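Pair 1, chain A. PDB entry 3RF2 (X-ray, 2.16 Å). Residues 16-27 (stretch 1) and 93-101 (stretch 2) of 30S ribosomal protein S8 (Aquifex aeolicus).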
# COMPACT_ATOMS: atom_id res chain seq x y z
N ASN A 16 4.98 -8.52 -5.65
CA ASN A 16 6.20 -9.26 -5.91
C ASN A 16 6.92 -9.65 -4.63
O ASN A 16 7.40 -10.77 -4.50
CB ASN A 16 7.13 -8.48 -6.83
CG ASN A 16 6.68 -8.52 -8.27
OD1 ASN A 16 5.97 -9.44 -8.67
ND2 ASN A 16 7.09 -7.52 -9.05
N ALA A 17 6.98 -8.71 -3.70
CA ALA A 17 7.60 -8.96 -2.42
C ALA A 17 6.87 -10.09 -1.73
O ALA A 17 7.48 -11.00 -1.16
CB ALA A 17 7.60 -7.70 -1.57
N ILE A 18 5.54 -10.07 -1.81
CA ILE A 18 4.75 -11.16 -1.26
C ILE A 18 5.12 -12.49 -1.90
O ILE A 18 5.29 -13.51 -1.23
CB ILE A 18 3.25 -10.92 -1.41
CG1 ILE A 18 2.79 -9.83 -0.44
CG2 ILE A 18 2.47 -12.20 -1.13
CD1 ILE A 18 1.34 -9.43 -0.64
N MET A 19 5.26 -12.50 -3.22
CA MET A 19 5.55 -13.75 -3.89
C MET A 19 6.97 -14.22 -3.61
O MET A 19 7.27 -15.41 -3.74
CB MET A 19 5.20 -13.66 -5.37
CG MET A 19 3.67 -13.65 -5.58
SD MET A 19 3.10 -13.59 -7.28
CE MET A 19 4.12 -12.26 -7.92
N ARG A 20 7.83 -13.30 -3.19
CA ARG A 20 9.16 -13.63 -2.73
C ARG A 20 9.17 -14.10 -1.27
O ARG A 20 10.21 -14.53 -0.75
CB ARG A 20 10.06 -12.40 -2.87
CG ARG A 20 11.27 -12.62 -3.76
CD ARG A 20 11.60 -11.36 -4.54
NE ARG A 20 11.46 -10.16 -3.70
CZ ARG A 20 11.06 -8.98 -4.15
NH1 ARG A 20 10.76 -8.80 -5.44
NH2 ARG A 20 10.96 -7.96 -3.30
N ARG A 21 8.02 -14.01 -0.60
CA ARG A 21 7.91 -14.34 0.82
C ARG A 21 8.74 -13.40 1.68
O ARG A 21 9.32 -13.81 2.69
CB ARG A 21 8.29 -15.80 1.08
CG ARG A 21 7.26 -16.80 0.57
CD ARG A 21 7.65 -18.25 0.84
NE ARG A 21 6.71 -19.17 0.21
CZ ARG A 21 6.74 -19.52 -1.07
NH1 ARG A 21 7.68 -19.03 -1.87
NH2 ARG A 21 5.83 -20.36 -1.56
N ASP A 22 8.81 -12.14 1.27
CA ASP A 22 9.57 -11.15 2.02
C ASP A 22 8.80 -10.57 3.21
O ASP A 22 7.57 -10.49 3.21
CB ASP A 22 10.01 -10.02 1.09
CG ASP A 22 11.08 -10.45 0.09
OD1 ASP A 22 11.88 -11.36 0.40
OD2 ASP A 22 11.13 -9.86 -1.01
N ASP A 23 9.55 -10.14 4.21
CA ASP A 23 9.00 -9.54 5.41
C ASP A 23 8.57 -8.10 5.18
O ASP A 23 7.63 -7.61 5.80
CB ASP A 23 10.06 -9.58 6.52
CG ASP A 23 10.33 -11.00 7.02
OD1 ASP A 23 9.47 -11.90 6.81
OD2 ASP A 23 11.39 -11.22 7.63
N PHE A 24 9.26 -7.42 4.27
CA PHE A 24 8.96 -6.02 4.02
C PHE A 24 9.42 -5.54 2.65
O PHE A 24 10.00 -6.30 1.88
CB PHE A 24 9.59 -5.14 5.10
CG PHE A 24 11.09 -5.09 5.04
CD1 PHE A 24 11.73 -4.27 4.13
CD2 PHE A 24 11.86 -5.87 5.89
CE1 PHE A 24 13.11 -4.23 4.07
CE2 PHE A 24 13.23 -5.83 5.83
CZ PHE A 24 13.86 -5.01 4.92
N LEU A 25 9.21 -4.34 2.36
CA LEU A 25 9.66 -3.71 1.13
C LEU A 25 9.52 -2.21 1.29
O LEU A 25 8.80 -1.74 2.16
CB LEU A 25 8.84 -4.20 -0.06
CG LEU A 25 7.34 -3.88 -0.02
CD1 LEU A 25 7.08 -2.45 -0.44
CD2 LEU A 25 6.56 -4.85 -0.88
N TYR A 26 10.19 -1.37 0.51
CA TYR A 26 10.11 0.08 0.58
C TYR A 26 9.41 0.63 -0.65
O TYR A 26 9.52 0.07 -1.74
CB TYR A 26 11.50 0.72 0.67
CG TYR A 26 12.46 0.05 1.63
CD1 TYR A 26 12.46 0.37 2.98
CD2 TYR A 26 13.40 -0.86 1.17
CE1 TYR A 26 13.35 -0.23 3.85
CE2 TYR A 26 14.29 -1.46 2.03
CZ TYR A 26 14.26 -1.14 3.37
OH TYR A 26 15.15 -1.74 4.23
N VAL A 27 8.70 1.73 -0.48
CA VAL A 27 8.13 2.45 -1.63
C VAL A 27 8.29 3.97 -1.49
O VAL A 27 8.40 4.48 -0.38
CB VAL A 27 6.63 2.13 -1.82
CG1 VAL A 27 6.43 0.66 -2.11
CG2 VAL A 27 5.84 2.54 -0.58
N PRO A 93 11.06 7.71 2.12
CA PRO A 93 10.71 6.32 1.84
C PRO A 93 9.72 5.76 2.84
O PRO A 93 9.76 6.08 4.03
CB PRO A 93 12.05 5.57 1.96
CG PRO A 93 13.11 6.64 2.18
CD PRO A 93 12.39 7.83 2.74
N ILE A 94 8.80 4.94 2.35
CA ILE A 94 7.91 4.21 3.23
C ILE A 94 8.34 2.75 3.32
O ILE A 94 8.66 2.12 2.31
CB ILE A 94 6.47 4.30 2.77
CG1 ILE A 94 5.92 5.69 3.06
CG2 ILE A 94 5.65 3.27 3.48
CD1 ILE A 94 4.55 5.94 2.45
N LYS A 95 8.41 2.26 4.55
CA LYS A 95 8.73 0.87 4.81
C LYS A 95 7.39 0.20 5.03
O LYS A 95 6.61 0.62 5.89
CB LYS A 95 9.62 0.74 6.05
CG LYS A 95 10.12 -0.68 6.31
CD LYS A 95 11.02 -0.77 7.54
CE LYS A 95 11.60 -2.16 7.70
NZ LYS A 95 12.54 -2.26 8.86
N ILE A 96 7.10 -0.82 4.25
CA ILE A 96 5.86 -1.57 4.43
C ILE A 96 6.13 -2.95 5.01
O ILE A 96 6.92 -3.70 4.44
CB ILE A 96 5.09 -1.74 3.11
CG1 ILE A 96 4.60 -0.38 2.60
CG2 ILE A 96 3.92 -2.72 3.34
CD1 ILE A 96 4.28 -0.33 1.13
N TYR A 97 5.47 -3.28 6.12
CA TYR A 97 5.61 -4.59 6.73
C TYR A 97 4.49 -5.51 6.28
O TYR A 97 3.31 -5.22 6.50
CB TYR A 97 5.59 -4.48 8.26
CG TYR A 97 6.78 -3.74 8.85
CD1 TYR A 97 7.89 -4.44 9.30
CD2 TYR A 97 6.78 -2.36 8.96
CE1 TYR A 97 8.99 -3.77 9.84
CE2 TYR A 97 7.86 -1.69 9.50
CZ TYR A 97 8.96 -2.40 9.94
OH TYR A 97 10.03 -1.72 10.47
N LEU A 98 4.84 -6.63 5.67
CA LEU A 98 3.84 -7.51 5.07
C LEU A 98 3.28 -8.49 6.08
O LEU A 98 3.96 -8.87 7.03
CB LEU A 98 4.42 -8.28 3.89
CG LEU A 98 4.97 -7.42 2.75
CD1 LEU A 98 5.84 -8.25 1.83
CD2 LEU A 98 3.82 -6.77 1.97
N LYS A 99 2.04 -8.89 5.86
CA LYS A 99 1.35 -9.80 6.77
C LYS A 99 1.12 -11.13 6.09
O LYS A 99 0.43 -11.17 5.07
CB LYS A 99 -0.01 -9.25 7.18
CG LYS A 99 -0.75 -10.18 8.17
CD LYS A 99 -2.14 -9.66 8.51
CE LYS A 99 -2.09 -8.49 9.51
NZ LYS A 99 -1.39 -8.87 10.78
N TYR A 100 1.67 -12.19 6.67
CA TYR A 100 1.30 -13.56 6.33
C TYR A 100 0.59 -14.22 7.51
O TYR A 100 0.80 -13.83 8.65
CB TYR A 100 2.54 -14.38 5.98
CG TYR A 100 3.39 -13.72 4.94
CD1 TYR A 100 3.26 -14.06 3.59
CD2 TYR A 100 4.33 -12.75 5.29
CE1 TYR A 100 4.03 -13.46 2.63
CE2 TYR A 100 5.11 -12.13 4.33
CZ TYR A 100 4.96 -12.50 3.00
OH TYR A 100 5.72 -11.91 2.05
N LEU A 101 -0.24 -15.22 7.23
CA LEU A 101 -0.97 -15.91 8.28
C LEU A 101 -0.15 -16.98 8.99
O LEU A 101 -0.30 -17.17 10.20
CB LEU A 101 -2.27 -16.51 7.73
CG LEU A 101 -3.34 -15.42 7.66
CD1 LEU A 101 -3.40 -14.73 6.29
CD2 LEU A 101 -4.70 -15.97 8.06
O HOH W 1 6.33 -8.66 8.11

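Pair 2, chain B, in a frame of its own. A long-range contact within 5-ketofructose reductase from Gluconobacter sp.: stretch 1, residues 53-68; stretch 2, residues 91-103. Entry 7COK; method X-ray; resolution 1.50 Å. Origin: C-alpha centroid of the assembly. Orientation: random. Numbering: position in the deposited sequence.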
# COMPACT_ATOMS: atom_id res chain seq x y z
N ALA B 53 5.88 1.00 11.85
CA ALA B 53 5.75 1.01 10.40
C ALA B 53 6.71 0.03 9.76
O ALA B 53 6.34 -0.67 8.81
CB ALA B 53 5.95 2.41 9.82
N VAL B 54 7.95 -0.00 10.24
CA VAL B 54 8.94 -0.93 9.74
C VAL B 54 8.52 -2.39 9.97
O VAL B 54 8.49 -3.18 9.01
CB VAL B 54 10.32 -0.60 10.35
CG1 VAL B 54 11.33 -1.69 10.12
CG2 VAL B 54 10.84 0.70 9.76
N LYS B 55 8.09 -2.72 11.19
CA LYS B 55 7.58 -4.04 11.50
C LYS B 55 6.33 -4.32 10.67
O LYS B 55 6.09 -5.46 10.31
CB LYS B 55 7.26 -4.18 12.99
CG LYS B 55 8.40 -4.69 13.86
CD LYS B 55 7.76 -5.26 15.13
CE LYS B 55 8.74 -5.45 16.28
NZ LYS B 55 8.89 -4.22 17.12
N GLY B 56 5.54 -3.27 10.39
CA GLY B 56 4.31 -3.38 9.59
C GLY B 56 4.58 -3.77 8.15
O GLY B 56 3.94 -4.67 7.63
N ALA B 57 5.56 -3.12 7.52
CA ALA B 57 5.92 -3.50 6.16
C ALA B 57 6.41 -4.95 6.09
O ALA B 57 6.12 -5.66 5.15
CB ALA B 57 6.95 -2.56 5.59
N LYS B 58 7.14 -5.39 7.10
CA LYS B 58 7.56 -6.79 7.16
C LYS B 58 6.35 -7.74 7.25
O LYS B 58 6.25 -8.74 6.53
CB LYS B 58 8.47 -6.97 8.36
CG LYS B 58 9.13 -8.33 8.46
CD LYS B 58 9.84 -8.46 9.80
CE LYS B 58 11.00 -7.47 9.97
NZ LYS B 58 10.65 -6.22 10.73
N ALA B 59 5.42 -7.42 8.14
CA ALA B 59 4.24 -8.27 8.37
C ALA B 59 3.29 -8.30 7.17
O ALA B 59 2.63 -9.30 6.92
CB ALA B 59 3.53 -7.80 9.62
N MET B 60 3.26 -7.19 6.43
CA MET B 60 2.45 -7.06 5.22
C MET B 60 3.20 -7.57 4.02
O MET B 60 2.67 -7.49 2.90
CB MET B 60 2.03 -5.61 4.97
CG MET B 60 1.14 -4.99 6.01
SD MET B 60 0.99 -3.22 5.73
CE MET B 60 0.21 -2.70 7.25
N GLU B 61 4.43 -8.04 4.23
CA GLU B 61 5.24 -8.70 3.19
C GLU B 61 5.59 -7.78 2.01
O GLU B 61 5.70 -8.20 0.85
CB GLU B 61 4.59 -10.03 2.74
CG GLU B 61 4.37 -10.94 3.96
CD GLU B 61 4.13 -12.41 3.66
OE1 GLU B 61 4.10 -12.82 2.48
OE2 GLU B 61 3.99 -13.17 4.65
N TRP B 62 5.80 -6.50 2.30
CA TRP B 62 6.49 -5.62 1.37
C TRP B 62 7.88 -6.16 1.01
O TRP B 62 8.49 -6.91 1.79
CB TRP B 62 6.65 -4.24 1.98
CG TRP B 62 5.36 -3.45 2.27
CD1 TRP B 62 4.11 -3.95 2.52
CD2 TRP B 62 5.27 -2.04 2.41
NE1 TRP B 62 3.22 -2.92 2.76
CE2 TRP B 62 3.91 -1.74 2.73
CE3 TRP B 62 6.20 -0.98 2.29
CZ2 TRP B 62 3.44 -0.42 2.95
CZ3 TRP B 62 5.74 0.34 2.50
CH2 TRP B 62 4.37 0.60 2.83
N VAL B 63 8.40 -5.74 -0.14
CA VAL B 63 9.75 -6.15 -0.54
C VAL B 63 10.79 -5.07 -0.30
O VAL B 63 12.00 -5.31 -0.40
CB VAL B 63 9.82 -6.68 -2.00
CG1 VAL B 63 8.84 -7.85 -2.17
CG2 VAL B 63 9.51 -5.56 -2.97
N GLY B 64 10.32 -3.87 0.00
CA GLY B 64 11.20 -2.75 0.25
C GLY B 64 10.45 -1.49 0.57
O GLY B 64 9.25 -1.41 0.36
N PHE B 65 11.19 -0.51 1.11
CA PHE B 65 10.63 0.81 1.32
C PHE B 65 11.74 1.85 1.40
O PHE B 65 12.86 1.50 1.70
CB PHE B 65 9.76 0.86 2.60
CG PHE B 65 10.47 0.47 3.87
CD1 PHE B 65 11.14 1.44 4.65
CD2 PHE B 65 10.45 -0.86 4.31
CE1 PHE B 65 11.78 1.06 5.85
CE2 PHE B 65 11.07 -1.22 5.52
CZ PHE B 65 11.74 -0.27 6.28
N ASN B 66 11.40 3.10 1.07
CA ASN B 66 12.26 4.26 1.35
C ASN B 66 11.95 4.89 2.67
O ASN B 66 10.83 4.79 3.18
CB ASN B 66 12.05 5.31 0.26
CG ASN B 66 12.52 4.84 -1.09
OD1 ASN B 66 11.77 4.89 -2.07
ND2 ASN B 66 13.74 4.30 -1.15
N CYS B 67 12.98 5.55 3.20
CA CYS B 67 12.82 6.47 4.31
C CYS B 67 13.31 7.83 3.87
O CYS B 67 14.37 7.95 3.24
CB CYS B 67 13.66 6.03 5.48
SG CYS B 67 13.05 4.56 6.29
N SER B 68 12.51 8.85 4.16
CA SER B 68 12.92 10.24 3.93
C SER B 68 12.87 10.94 5.28
O SER B 68 12.64 10.28 6.31
CB SER B 68 12.00 10.92 2.91
OG SER B 68 11.98 10.22 1.68
N ALA B 91 23.33 6.94 7.70
CA ALA B 91 21.94 7.13 7.38
C ALA B 91 21.53 6.15 6.28
O ALA B 91 22.37 5.75 5.47
CB ALA B 91 21.69 8.57 6.95
N VAL B 92 20.24 5.80 6.27
CA VAL B 92 19.65 4.87 5.32
C VAL B 92 18.37 5.49 4.73
O VAL B 92 17.51 6.03 5.46
CB VAL B 92 19.31 3.54 6.03
CG1 VAL B 92 18.28 2.73 5.24
CG2 VAL B 92 20.55 2.70 6.24
N ASN B 93 18.23 5.41 3.41
CA ASN B 93 17.04 5.88 2.74
C ASN B 93 16.36 4.80 1.91
O ASN B 93 15.32 5.08 1.35
CB ASN B 93 17.36 7.07 1.83
CG ASN B 93 18.18 6.66 0.62
OD1 ASN B 93 19.30 6.21 0.76
ND2 ASN B 93 17.62 6.81 -0.56
N CYS B 94 16.93 3.59 1.82
CA CYS B 94 16.39 2.52 1.00
C CYS B 94 16.59 1.21 1.72
O CYS B 94 17.74 0.79 1.97
CB CYS B 94 17.11 2.50 -0.33
SG CYS B 94 16.57 1.17 -1.46
N VAL B 95 15.48 0.58 2.08
CA VAL B 95 15.50 -0.68 2.83
C VAL B 95 14.96 -1.78 1.95
O VAL B 95 13.90 -1.64 1.36
CB VAL B 95 14.69 -0.58 4.15
CG1 VAL B 95 14.65 -1.93 4.90
CG2 VAL B 95 15.26 0.51 5.05
N ALA B 96 15.68 -2.89 1.87
CA ALA B 96 15.18 -4.10 1.23
C ALA B 96 14.74 -5.06 2.30
O ALA B 96 15.36 -5.12 3.37
CB ALA B 96 16.27 -4.75 0.40
N ILE B 97 13.65 -5.78 2.02
CA ILE B 97 13.13 -6.85 2.85
C ILE B 97 13.34 -8.16 2.09
O ILE B 97 12.71 -8.39 1.04
CB ILE B 97 11.65 -6.66 3.28
CG1 ILE B 97 11.41 -5.22 3.80
CG2 ILE B 97 11.27 -7.70 4.33
CD1 ILE B 97 9.99 -4.91 4.25
N ARG B 98 14.25 -8.98 2.61
CA ARG B 98 14.60 -10.25 1.99
C ARG B 98 14.42 -11.35 3.01
O ARG B 98 15.16 -11.42 3.99
CB ARG B 98 16.03 -10.23 1.44
N GLU B 99 13.40 -12.18 2.77
CA GLU B 99 12.99 -13.27 3.66
C GLU B 99 12.88 -12.81 5.14
O GLU B 99 13.44 -13.43 6.05
CB GLU B 99 13.91 -14.50 3.49
CG GLU B 99 14.21 -14.88 2.04
CD GLU B 99 15.00 -16.18 1.91
OE1 GLU B 99 16.05 -16.33 2.56
OE2 GLU B 99 14.56 -17.06 1.12
N GLY B 100 12.16 -11.70 5.34
CA GLY B 100 11.93 -11.14 6.68
C GLY B 100 13.07 -10.28 7.23
O GLY B 100 12.90 -9.65 8.27
N LYS B 101 14.21 -10.24 6.53
CA LYS B 101 15.39 -9.50 6.96
C LYS B 101 15.40 -8.09 6.38
O LYS B 101 15.14 -7.91 5.20
CB LYS B 101 16.65 -10.23 6.50
CG LYS B 101 17.81 -10.21 7.47
CD LYS B 101 18.72 -11.39 7.19
CE LYS B 101 19.56 -11.78 8.41
NZ LYS B 101 20.75 -10.90 8.56
N LEU B 102 15.72 -7.11 7.22
CA LEU B 102 15.70 -5.71 6.79
C LEU B 102 17.12 -5.22 6.54
O LEU B 102 17.92 -5.14 7.47
CB LEU B 102 15.01 -4.82 7.83
CG LEU B 102 13.55 -5.14 8.17
CD1 LEU B 102 13.24 -4.79 9.61
CD2 LEU B 102 12.62 -4.42 7.21
N ILE B 103 17.41 -4.90 5.28
CA ILE B 103 18.75 -4.54 4.82
C ILE B 103 18.73 -3.08 4.38
O ILE B 103 18.01 -2.71 3.45
CB ILE B 103 19.17 -5.44 3.63
CG1 ILE B 103 19.01 -6.91 4.02
CG2 ILE B 103 20.60 -5.13 3.18
CD1 ILE B 103 18.60 -7.80 2.86

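The sharpest difference lies where the chain leaves the helix and approaches the second stretch. In pair 1, Tyr A100 points its CA-to-CB bond toward stretch 1 and donates a hydrogen bond from OH to Asp A22 O at 2.6 Å, while its CE1 lies 4.3 Å from Ile A18 CG2. The matching residue in pair 2, Glu B99, makes no contact: the CA atoms superpose within 0.7 Å, but the side-chain centres lie 7.4 Å apart. At this position pair 1 ties the second stretch to the helix exit by a side-chain hydrogen bond to a backbone oxygen, which Glu B99 does not supply. Glu B99 sits in a type I' turn from Arg B98 to Lys B101, and the returning strand of pair 2 carries Leu B102 to the helix, with CD1 3.7 Å from Val B54 CG1 and 3.2 Å from Lys B58 NZ.

The common frame is a helix, a tight exit and a strand paired with a second strand. Fourteen central residues superpose with an RMSD of 0.9 Å on N, CA and C. The strands cross at 157° in pair 1 and 161° in pair 2, both antiparallel, with closest axial approaches of 4.6 and 4.7 Å. Arg A21 and Glu B61, matched within 0.3 Å, have phi/psi of 64/35 and 64/34, and each follows its helix in a Schellman motif. The ladder begins alike: Leu A98 N donates to Asp A23 O at 3.0 Å, as Ile B97 N does to Val B63 O at 3.0 Å. Next come the reciprocal bonds of Leu A25 with Ile A96 and of Phe B65 with Val B95.

Beneath the helix, Leu A98 and Ile B97 fill the same place, their side-chain centres 1.0 Å apart. Leu A98 CD1 reaches Ala A17 CB at 3.9 Å; Ile B97 CD1 reaches Ala B57 CB at 4.1 Å. Leu A25 and Phe B65 agree still better, at 0.3 Å between centres, and both adopt chi1 p. The packing differs in kind: Leu A25 CD1 meets Ile A96 CD1 at 3.8 Å, whereas the Phe B65 ring lays one face over Val B95 CB, 3.8 Å from the ring centroid, and turns its edge to Ile B97 CD1 and Leu B102 CD2.

On the other sheet face, Phe A24 corresponds to Gly B64, with CA atoms 0.2 Å apart. Lys A95 extends with all four chi angles t, placing CE 4.1 Å from the Phe A24 ring centroid and NZ 4.8 Å from it, over the face in a cation-pi interaction; NZ also donates to Tyr A97 OH at 3.0 Å. Pair 2 has no ring here, and Gly B64 CA comes within 3.1 Å of Val B95 O. Farther along, Tyr A26 sets CE1 4.1 Å from Lys A95 CG, while its counterpart Asn B66 donates from ND2 to Asn B93 O at 3.1 Å. That oxygen also accepts from Cys B67 N at 3.0 Å, so one carbonyl serves both backbone and side chain.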